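Local coordinates for protein LYND (Lyngbya aestuarii, PDB 4V1T) that probably catalyses ATP-dependent cyclodehydration in peptide substrates, forming azoline heterocycles as in other YcaO-family enzymes, and carries bound ADP, magnesium and zinc, at residues 446-457 and 504-512; 711-719 and 730-738. All blocks are in the same frame, centred on the assembly; numbering follows the deposited sequence.

Overall arrangement
Both interactions build on the same antiparallel sheet within the YcaO region, and their centres lie about 11 Å apart. Interaction 2 is the more buried: strands 716-719 and 728-733 pair in regular antiparallel register through four backbone hydrogen bonds, and the side chain of Val730 is about 8 Å from the bound ADP. Interaction 1 lies farther out and is only partly buried. There a loop bridges strand 503-508 once, and the short helix 454-457 packs on Leu507 and Leu511, so that apolar contacts prevail. The two meet at Leu716, whose side chain touches Ile451 and Leu507, while Lys505 and Glu714 form a long, weak ion pair nearby.

Interaction 1: residues 446-457 and 504-512; sequences LGDLAIHPEQCL and HKYLPTALC
The Tyr506 ring receives Leu449 at its edge, CB lying near the ring plane 4.0 Å from CD2, while Leu446 CD1 approaches obliquely and also meets Tyr506 CB. Tyr506 belongs to strand 503-508 of the antiparallel sheet in the YcaO region; opposite it, a type II' beta turn from Leu446 to Leu449 leads into a single backbone bridge between Ala450 and Tyr506. The other flat group, the His452 imidazole, takes no part across the contact but caps the following turn: Glu454 N donates in the ring plane to His452 ND1 (3.2 Å), and the ring meets Phe485 edge-to-face.

Two hydrogen bonds make the bridge. Ile451 N reaches Tyr506 O at 2.8 Å, nearly in line with the carbonyl bond (C=O...N 168°). Tyr506 N reaches Leu449 O at 2.9 Å but stands 36° out of the carbonyl plane, with a bent N-H...O angle of 138°. The same carbonyl is flanked by the aliphatic part of Lys505, whose chain, bent at chi2, brings Lys505 CD to 3.6 Å from Leu449 O. The Lys505 and Leu449 side chains cross at about a right angle.

Farther along, apolar contacts replace backbone bonds. Ile451 CD1 touches both Lys505 CB and Leu507 CD1, and the other Leu507 methyl, CD2, rests on Cys456 SG of helix 454-457. Leu716 of strand 716-719 packs against Ile451, Lys505 and Leu507 from outside the contact, and Pro495 and Phe325 touch Tyr506. Pro453 and Pro508 meet ring to ring, CB to CG at 3.9 Å. Beyond them, Leu511 divides its branches: CD1 lies against Pro453 and Cys456, while CD2 touches Leu457 CD2 at 3.8 Å.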
loop_
_atom_site.group_PDB
_atom_site.type_symbol
_atom_site.label_atom_id
_atom_site.label_comp_id
_atom_site.label_asym_id
_atom_site.label_seq_id
_atom_site.Cartn_x
_atom_site.Cartn_y
_atom_site.Cartn_z
ATOM N N LEU B 446 -39.429 -9.901 -32.895
ATOM C CA LEU B 446 -39.501 -9.306 -31.567
ATOM C C LEU B 446 -40.543 -8.197 -31.519
ATOM O O LEU B 446 -41.110 -7.908 -30.464
ATOM C CB LEU B 446 -38.136 -8.757 -31.160
ATOM C CG LEU B 446 -36.986 -9.764 -31.135
ATOM C CD1 LEU B 446 -35.713 -9.092 -30.634
ATOM C CD2 LEU B 446 -37.317 -10.984 -30.282
ATOM N N GLY B 447 -40.769 -7.564 -32.665
ATOM C CA GLY B 447 -41.782 -6.532 -32.790
ATOM C C GLY B 447 -41.475 -5.271 -32.004
ATOM O O GLY B 447 -40.544 -4.532 -32.333
ATOM N N ASP B 448 -42.259 -5.039 -30.953
ATOM C CA ASP B 448 -42.238 -3.770 -30.219
ATOM C C ASP B 448 -41.344 -3.787 -28.979
ATOM O O ASP B 448 -40.970 -2.735 -28.466
ATOM C CB ASP B 448 -43.660 -3.370 -29.819
ATOM C CG ASP B 448 -44.418 -2.714 -30.959
ATOM O OD1 ASP B 448 -43.820 -1.882 -31.676
ATOM O OD2 ASP B 448 -45.612 -3.029 -31.148
ATOM N N LEU B 449 -41.005 -4.972 -28.494
ATOM C CA LEU B 449 -40.022 -5.079 -27.424
ATOM C C LEU B 449 -38.636 -4.687 -27.937
ATOM O O LEU B 449 -37.761 -4.295 -27.166
ATOM C CB LEU B 449 -39.996 -6.498 -26.866
ATOM C CG LEU B 449 -41.283 -7.001 -26.220
ATOM C CD1 LEU B 449 -41.114 -8.464 -25.856
ATOM C CD2 LEU B 449 -41.630 -6.169 -24.991
ATOM N N ALA B 450 -38.452 -4.804 -29.246
ATOM C CA ALA B 450 -37.194 -4.456 -29.890
ATOM C C ALA B 450 -37.027 -2.951 -29.990
ATOM O O ALA B 450 -37.996 -2.229 -30.211
ATOM C CB ALA B 450 -37.128 -5.074 -31.275
ATOM N N ILE B 451 -35.787 -2.495 -29.819
ATOM C CA ILE B 451 -35.419 -1.096 -30.008
ATOM C C ILE B 451 -34.453 -0.973 -31.184
ATOM O O ILE B 451 -33.365 -1.547 -31.172
ATOM C CB ILE B 451 -34.805 -0.515 -28.726
ATOM C CG1 ILE B 451 -35.921 -0.281 -27.704
ATOM C CG2 ILE B 451 -34.093 0.806 -29.003
ATOM C CD1 ILE B 451 -35.457 -0.254 -26.284
ATOM N N HIS B 452 -34.874 -0.244 -32.210
ATOM C CA HIS B 452 -34.061 -0.060 -33.401
ATOM C C HIS B 452 -32.765 0.653 -33.005
ATOM O O HIS B 452 -32.808 1.630 -32.263
ATOM C CB HIS B 452 -34.822 0.752 -34.448
ATOM C CG HIS B 452 -34.285 0.611 -35.836
ATOM N ND1 HIS B 452 -33.105 1.194 -36.244
ATOM C CD2 HIS B 452 -34.771 -0.043 -36.915
ATOM C CE1 HIS B 452 -32.888 0.908 -37.514
ATOM N NE2 HIS B 452 -33.886 0.159 -37.945
ATOM N N PRO B 453 -31.607 0.156 -33.483
ATOM C CA PRO B 453 -30.333 0.767 -33.093
ATOM C C PRO B 453 -30.250 2.264 -33.400
ATOM O O PRO B 453 -29.555 2.988 -32.699
ATOM C CB PRO B 453 -29.297 -0.024 -33.904
ATOM C CG PRO B 453 -30.063 -0.698 -34.987
ATOM C CD PRO B 453 -31.408 -0.975 -34.404
ATOM N N GLU B 454 -30.964 2.724 -34.421
ATOM C CA GLU B 454 -30.922 4.130 -34.814
ATOM C C GLU B 454 -31.569 5.051 -33.790
ATOM O O GLU B 454 -31.289 6.245 -33.759
ATOM C CB GLU B 454 -31.593 4.324 -36.177
ATOM C CG GLU B 454 -30.828 3.675 -37.319
ATOM C CD GLU B 454 -31.417 4.000 -38.685
ATOM O OE1 GLU B 454 -32.007 5.087 -38.859
ATOM O OE2 GLU B 454 -31.285 3.164 -39.592
ATOM N N GLN B 455 -32.427 4.496 -32.941
ATOM C CA GLN B 455 -33.011 5.260 -31.842
ATOM C C GLN B 455 -31.952 5.646 -30.797
ATOM O O GLN B 455 -32.118 6.605 -30.038
ATOM C CB GLN B 455 -34.116 4.455 -31.171
ATOM C CG GLN B 455 -35.370 4.313 -32.004
ATOM C CD GLN B 455 -36.449 3.564 -31.262
ATOM O OE1 GLN B 455 -36.913 4.009 -30.208
ATOM N NE2 GLN B 455 -36.848 2.409 -31.795
ATOM N N CYS B 456 -30.861 4.895 -30.758
ATOM C CA CYS B 456 -29.794 5.174 -29.812
ATOM C C CYS B 456 -28.686 5.983 -30.462
ATOM O O CYS B 456 -28.186 6.925 -29.866
ATOM C CB CYS B 456 -29.242 3.869 -29.255
ATOM S SG CYS B 456 -30.494 2.907 -28.386
ATOM N N LEU B 457 -28.324 5.616 -31.691
ATOM C CA LEU B 457 -27.198 6.241 -32.377
ATOM C C LEU B 457 -27.510 7.671 -32.779
ATOM O O LEU B 457 -26.746 8.580 -32.491
ATOM C CB LEU B 457 -26.801 5.423 -33.608
ATOM C CG LEU B 457 -26.366 3.976 -33.348
ATOM C CD1 LEU B 457 -26.166 3.237 -34.660
ATOM C CD2 LEU B 457 -25.106 3.909 -32.487
ATOM N N HIS B 504 -38.661 -6.488 -19.936
ATOM C CA HIS B 504 -37.494 -6.662 -20.791
ATOM C C HIS B 504 -37.736 -6.082 -22.176
ATOM O O HIS B 504 -38.743 -6.359 -22.799
ATOM C CB HIS B 504 -37.122 -8.141 -20.913
ATOM C CG HIS B 504 -36.446 -8.700 -19.701
ATOM N ND1 HIS B 504 -35.165 -8.350 -19.339
ATOM C CD2 HIS B 504 -36.867 -9.595 -18.776
ATOM C CE1 HIS B 504 -34.827 -9.002 -18.242
ATOM N NE2 HIS B 504 -35.845 -9.760 -17.878
ATOM N N LYS B 505 -36.802 -5.257 -22.632
ATOM C CA LYS B 505 -36.740 -4.829 -24.020
ATOM C C LYS B 505 -35.517 -5.473 -24.662
ATOM O O LYS B 505 -34.847 -6.294 -24.030
ATOM C CB LYS B 505 -36.679 -3.311 -24.119
ATOM C CG LYS B 505 -37.870 -2.578 -23.506
ATOM C CD LYS B 505 -39.181 -2.949 -24.175
ATOM C CE LYS B 505 -40.302 -1.998 -23.774
ATOM N NZ LYS B 505 -40.441 -0.867 -24.730
ATOM N N TYR B 506 -35.236 -5.116 -25.913
ATOM C CA TYR B 506 -34.115 -5.699 -26.641
ATOM C C TYR B 506 -33.356 -4.673 -27.475
ATOM O O TYR B 506 -33.953 -3.910 -28.245
ATOM C CB TYR B 506 -34.600 -6.818 -27.559
ATOM C CG TYR B 506 -35.061 -8.043 -26.827
ATOM C CD1 TYR B 506 -34.154 -9.013 -26.412
ATOM C CD2 TYR B 506 -36.403 -8.238 -26.548
ATOM C CE1 TYR B 506 -34.575 -10.143 -25.735
ATOM C CE2 TYR B 506 -36.838 -9.364 -25.873
ATOM C CZ TYR B 506 -35.924 -10.312 -25.465
ATOM O OH TYR B 506 -36.372 -11.427 -24.794
ATOM N N LEU B 507 -32.037 -4.671 -27.307
ATOM C CA LEU B 507 -31.135 -3.913 -28.159
ATOM C C LEU B 507 -30.199 -4.882 -28.859
ATOM O O LEU B 507 -29.941 -5.972 -28.344
ATOM C CB LEU B 507 -30.314 -2.904 -27.349
ATOM C CG LEU B 507 -30.998 -1.585 -26.999
ATOM C CD1 LEU B 507 -31.789 -1.742 -25.727
ATOM C CD2 LEU B 507 -29.982 -0.474 -26.836
ATOM N N PRO B 508 -29.658 -4.479 -30.031
ATOM C CA PRO B 508 -28.630 -5.331 -30.635
ATOM C C PRO B 508 -27.437 -5.514 -29.685
ATOM O O PRO B 508 -27.024 -4.567 -29.028
ATOM C CB PRO B 508 -28.244 -4.584 -31.922
ATOM C CG PRO B 508 -28.818 -3.213 -31.792
ATOM C CD PRO B 508 -29.983 -3.310 -30.865
ATOM N N THR B 509 -26.917 -6.732 -29.612
ATOM C CA THR B 509 -25.794 -7.053 -28.747
ATOM C C THR B 509 -24.605 -6.153 -29.056
ATOM O O THR B 509 -23.806 -5.838 -28.172
ATOM C CB THR B 509 -25.396 -8.538 -28.897
ATOM O OG1 THR B 509 -26.544 -9.371 -28.666
ATOM C CG2 THR B 509 -24.324 -8.919 -27.907
ATOM N N ALA B 510 -24.507 -5.717 -30.308
ATOM C CA ALA B 510 -23.392 -4.884 -30.752
ATOM C C ALA B 510 -23.348 -3.537 -30.032
ATOM O O ALA B 510 -22.294 -2.902 -29.958
ATOM C CB ALA B 510 -23.465 -4.678 -32.257
ATOM N N LEU B 511 -24.496 -3.096 -29.522
ATOM C CA LEU B 511 -24.575 -1.836 -28.780
ATOM C C LEU B 511 -24.311 -2.002 -27.281
ATOM O O LEU B 511 -23.929 -1.047 -26.610
ATOM C CB LEU B 511 -25.951 -1.194 -28.969
ATOM C CG LEU B 511 -26.142 -0.295 -30.195
ATOM C CD1 LEU B 511 -27.568 0.209 -30.221
ATOM C CD2 LEU B 511 -25.177 0.881 -30.184
ATOM N N CYS B 512 -24.518 -3.212 -26.776
ATOM C CA CYS B 512 -24.516 -3.472 -25.339
ATOM C C CYS B 512 -23.137 -3.805 -24.771
ATOM O O CYS B 512 -22.927 -3.684 -23.573
ATOM C CB CYS B 512 -25.480 -4.617 -25.029
ATOM S SG CYS B 512 -27.202 -4.265 -25.459
#

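Interaction 2: residues 711-719 and 730-738; sequences AGLETLVID and VKVTVPGMR
A beta hairpin of the YcaO region brings Leu716 and Ile718 of strand 716-719 opposite Thr733 and Lys731 of strand 728-733. Both are hydrogen-bonded pairs. Leu716 N donates to Thr733 O at 2.7 Å, almost straight (172°), whereas the return bond from Thr733 N meets Leu716 O 42° out of the carbonyl plane. Ile718 N to Lys731 O and Lys731 N to Ile718 O are both 3.0 Å. The Ile718 CG2 methyl, between its own backbone N and carbonyl carbon, is pressed to 3.5 Å from Lys731 CB; the lysine NZ bonds to Asn532 and pairs with Asp528.

Past the paired strands, Val734 turns its two methyls to different neighbours: CG1 meets Leu713 CB at 3.7 Å, and CG2 lies alongside Thr715 CB at 3.8 Å. With an alanine here both methyls go, which would probably leave Leu713 CB and the Thr715 side chain without these partners, opening a gap between the two segments. Leu713 CD1 continues the apolar row onto Met737 CG, the two side chains crossing at about a right angle.

Strand 716-719 is flanked by strands 491-498 and 728-733, and the latter pairs in turn with 532-535. Leu716 and Thr733 pack on strand 503-508, while Thr715, Val734 and Met737 rest on helix 538-561.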
loop_
_atom_site.group_PDB
_atom_site.type_symbol
_atom_site.label_atom_id
_atom_site.label_comp_id
_atom_site.label_asym_id
_atom_site.label_seq_id
_atom_site.Cartn_x
_atom_site.Cartn_y
_atom_site.Cartn_z
ATOM N N ALA B 711 -40.029 13.554 -19.737
ATOM C CA ALA B 711 -39.525 14.115 -20.983
ATOM C C ALA B 711 -39.822 13.192 -22.160
ATOM O O ALA B 711 -39.381 13.456 -23.279
ATOM C CB ALA B 711 -38.027 14.374 -20.877
ATOM N N GLY B 712 -40.556 12.111 -21.900
ATOM C CA GLY B 712 -40.908 11.143 -22.934
ATOM C C GLY B 712 -39.756 10.222 -23.276
ATOM O O GLY B 712 -39.575 9.873 -24.437
ATOM N N LEU B 713 -38.983 9.831 -22.257
ATOM C CA LEU B 713 -37.780 9.020 -22.447
ATOM C C LEU B 713 -37.798 7.754 -21.590
ATOM O O LEU B 713 -38.105 7.797 -20.397
ATOM C CB LEU B 713 -36.537 9.844 -22.111
ATOM C CG LEU B 713 -36.316 11.099 -22.965
ATOM C CD1 LEU B 713 -35.165 11.933 -22.420
ATOM C CD2 LEU B 713 -36.053 10.731 -24.412
ATOM N N GLU B 714 -37.461 6.629 -22.216
ATOM C CA GLU B 714 -37.371 5.342 -21.527
ATOM C C GLU B 714 -35.928 5.073 -21.086
ATOM O O GLU B 714 -34.990 5.379 -21.809
ATOM C CB GLU B 714 -37.870 4.223 -22.444
ATOM C CG GLU B 714 -37.854 2.837 -21.825
ATOM C CD GLU B 714 -38.466 1.795 -22.740
ATOM O OE1 GLU B 714 -38.400 1.973 -23.975
ATOM O OE2 GLU B 714 -39.009 0.797 -22.223
ATOM N N THR B 715 -35.755 4.490 -19.904
ATOM C CA THR B 715 -34.420 4.191 -19.381
ATOM C C THR B 715 -34.203 2.685 -19.225
ATOM O O THR B 715 -34.901 2.029 -18.454
ATOM C CB THR B 715 -34.171 4.877 -18.021
ATOM O OG1 THR B 715 -34.615 4.029 -16.964
ATOM C CG2 THR B 715 -34.880 6.209 -17.950
ATOM N N LEU B 716 -33.246 2.144 -19.973
ATOM C CA LEU B 716 -32.941 0.720 -19.940
ATOM C C LEU B 716 -31.654 0.455 -19.171
ATOM O O LEU B 716 -30.844 1.358 -18.981
ATOM C CB LEU B 716 -32.793 0.168 -21.363
ATOM C CG LEU B 716 -34.032 0.182 -22.259
ATOM C CD1 LEU B 716 -33.672 -0.259 -23.672
ATOM C CD2 LEU B 716 -35.149 -0.682 -21.692
ATOM N N VAL B 717 -31.473 -0.792 -18.741
ATOM C CA VAL B 717 -30.250 -1.207 -18.068
ATOM C C VAL B 717 -29.807 -2.587 -18.532
ATOM O O VAL B 717 -30.623 -3.513 -18.602
ATOM C CB VAL B 717 -30.433 -1.267 -16.542
ATOM C CG1 VAL B 717 -29.094 -1.509 -15.870
ATOM C CG2 VAL B 717 -31.061 0.015 -16.023
ATOM N N ILE B 718 -28.515 -2.722 -18.831
ATOM C CA ILE B 718 -27.913 -4.031 -19.033
ATOM C C ILE B 718 -26.835 -4.270 -17.976
ATOM O O ILE B 718 -25.844 -3.546 -17.889
ATOM C CB ILE B 718 -27.350 -4.206 -20.468
ATOM C CG1 ILE B 718 -26.609 -5.544 -20.605
ATOM C CG2 ILE B 718 -26.467 -3.043 -20.871
ATOM C CD1 ILE B 718 -27.491 -6.769 -20.387
ATOM N N ASP B 719 -27.053 -5.286 -17.156
ATOM C CA ASP B 719 -26.107 -5.637 -16.123
ATOM C C ASP B 719 -24.918 -6.375 -16.735
ATOM O O ASP B 719 -25.055 -7.489 -17.227
ATOM C CB ASP B 719 -26.785 -6.487 -15.041
ATOM C CG ASP B 719 -25.841 -6.824 -13.884
ATOM O OD1 ASP B 719 -24.829 -6.105 -13.703
ATOM O OD2 ASP B 719 -26.107 -7.811 -13.160
ATOM N N VAL B 730 -22.707 -1.700 -15.050
ATOM C CA VAL B 730 -23.888 -1.633 -15.916
ATOM C C VAL B 730 -23.674 -0.693 -17.087
ATOM O O VAL B 730 -22.765 0.134 -17.078
ATOM C CB VAL B 730 -25.125 -1.134 -15.162
ATOM C CG1 VAL B 730 -25.479 -2.067 -14.012
ATOM C CG2 VAL B 730 -24.890 0.281 -14.655
ATOM N N LYS B 731 -24.526 -0.828 -18.093
ATOM C CA LYS B 731 -24.664 0.198 -19.111
ATOM C C LYS B 731 -26.104 0.662 -19.088
ATOM O O LYS B 731 -27.015 -0.136 -19.292
ATOM C CB LYS B 731 -24.279 -0.315 -20.501
ATOM C CG LYS B 731 -24.500 0.709 -21.613
ATOM C CD LYS B 731 -23.935 0.244 -22.948
ATOM C CE LYS B 731 -23.946 1.364 -23.990
ATOM N NZ LYS B 731 -22.871 2.373 -23.741
ATOM N N VAL B 732 -26.296 1.948 -18.801
ATOM C CA VAL B 732 -27.609 2.566 -18.837
ATOM C C VAL B 732 -27.823 3.229 -20.194
ATOM O O VAL B 732 -26.960 3.971 -20.663
ATOM C CB VAL B 732 -27.759 3.615 -17.738
ATOM C CG1 VAL B 732 -29.181 4.128 -17.692
ATOM C CG2 VAL B 732 -27.348 3.027 -16.387
ATOM N N THR B 733 -28.979 2.962 -20.801
ATOM C CA THR B 733 -29.319 3.507 -22.104
ATOM C C THR B 733 -30.671 4.188 -22.068
ATOM O O THR B 733 -31.661 3.571 -21.692
ATOM C CB THR B 733 -29.342 2.407 -23.182
ATOM O OG1 THR B 733 -28.012 1.912 -23.360
ATOM C CG2 THR B 733 -29.853 2.954 -24.528
ATOM N N VAL B 734 -30.697 5.458 -22.478
ATOM C CA VAL B 734 -31.927 6.228 -22.586
ATOM C C VAL B 734 -32.079 6.705 -24.030
ATOM O O VAL B 734 -31.574 7.764 -24.394
ATOM C CB VAL B 734 -31.942 7.426 -21.620
ATOM C CG1 VAL B 734 -33.253 8.177 -21.730
ATOM C CG2 VAL B 734 -31.756 6.957 -20.177
ATOM N N PRO B 735 -32.764 5.915 -24.867
ATOM C CA PRO B 735 -32.866 6.239 -26.296
ATOM C C PRO B 735 -33.394 7.643 -26.557
ATOM O O PRO B 735 -34.436 8.010 -26.031
ATOM C CB PRO B 735 -33.850 5.189 -26.814
ATOM C CG PRO B 735 -33.677 4.035 -25.887
ATOM C CD PRO B 735 -33.451 4.652 -24.544
ATOM N N GLY B 736 -32.659 8.412 -27.358
ATOM C CA GLY B 736 -33.011 9.791 -27.667
ATOM C C GLY B 736 -32.004 10.773 -27.091
ATOM O O GLY B 736 -31.707 11.798 -27.695
ATOM N N MET B 737 -31.462 10.460 -25.921
ATOM C CA MET B 737 -30.480 11.341 -25.294
ATOM C C MET B 737 -29.185 11.311 -26.077
ATOM O O MET B 737 -28.777 10.272 -26.580
ATOM C CB MET B 737 -30.256 10.957 -23.832
ATOM C CG MET B 737 -31.471 11.277 -22.961
ATOM S SD MET B 737 -31.218 10.996 -21.206
ATOM C CE MET B 737 -30.177 12.387 -20.796
ATOM N N ARG B 738 -28.546 12.469 -26.173
ATOM C CA ARG B 738 -27.441 12.668 -27.097
ATOM C C ARG B 738 -26.068 12.353 -26.502
ATOM O O ARG B 738 -25.796 12.632 -25.328
ATOM C CB ARG B 738 -27.454 14.111 -27.610
ATOM C CG ARG B 738 -28.836 14.660 -27.935
ATOM C CD ARG B 738 -29.546 13.821 -28.978
ATOM N NE ARG B 738 -28.854 13.869 -30.259
ATOM C CZ ARG B 738 -29.429 13.724 -31.443
ATOM N NH1 ARG B 738 -30.730 13.525 -31.539
ATOM N NH2 ARG B 738 -28.691 13.787 -32.537
#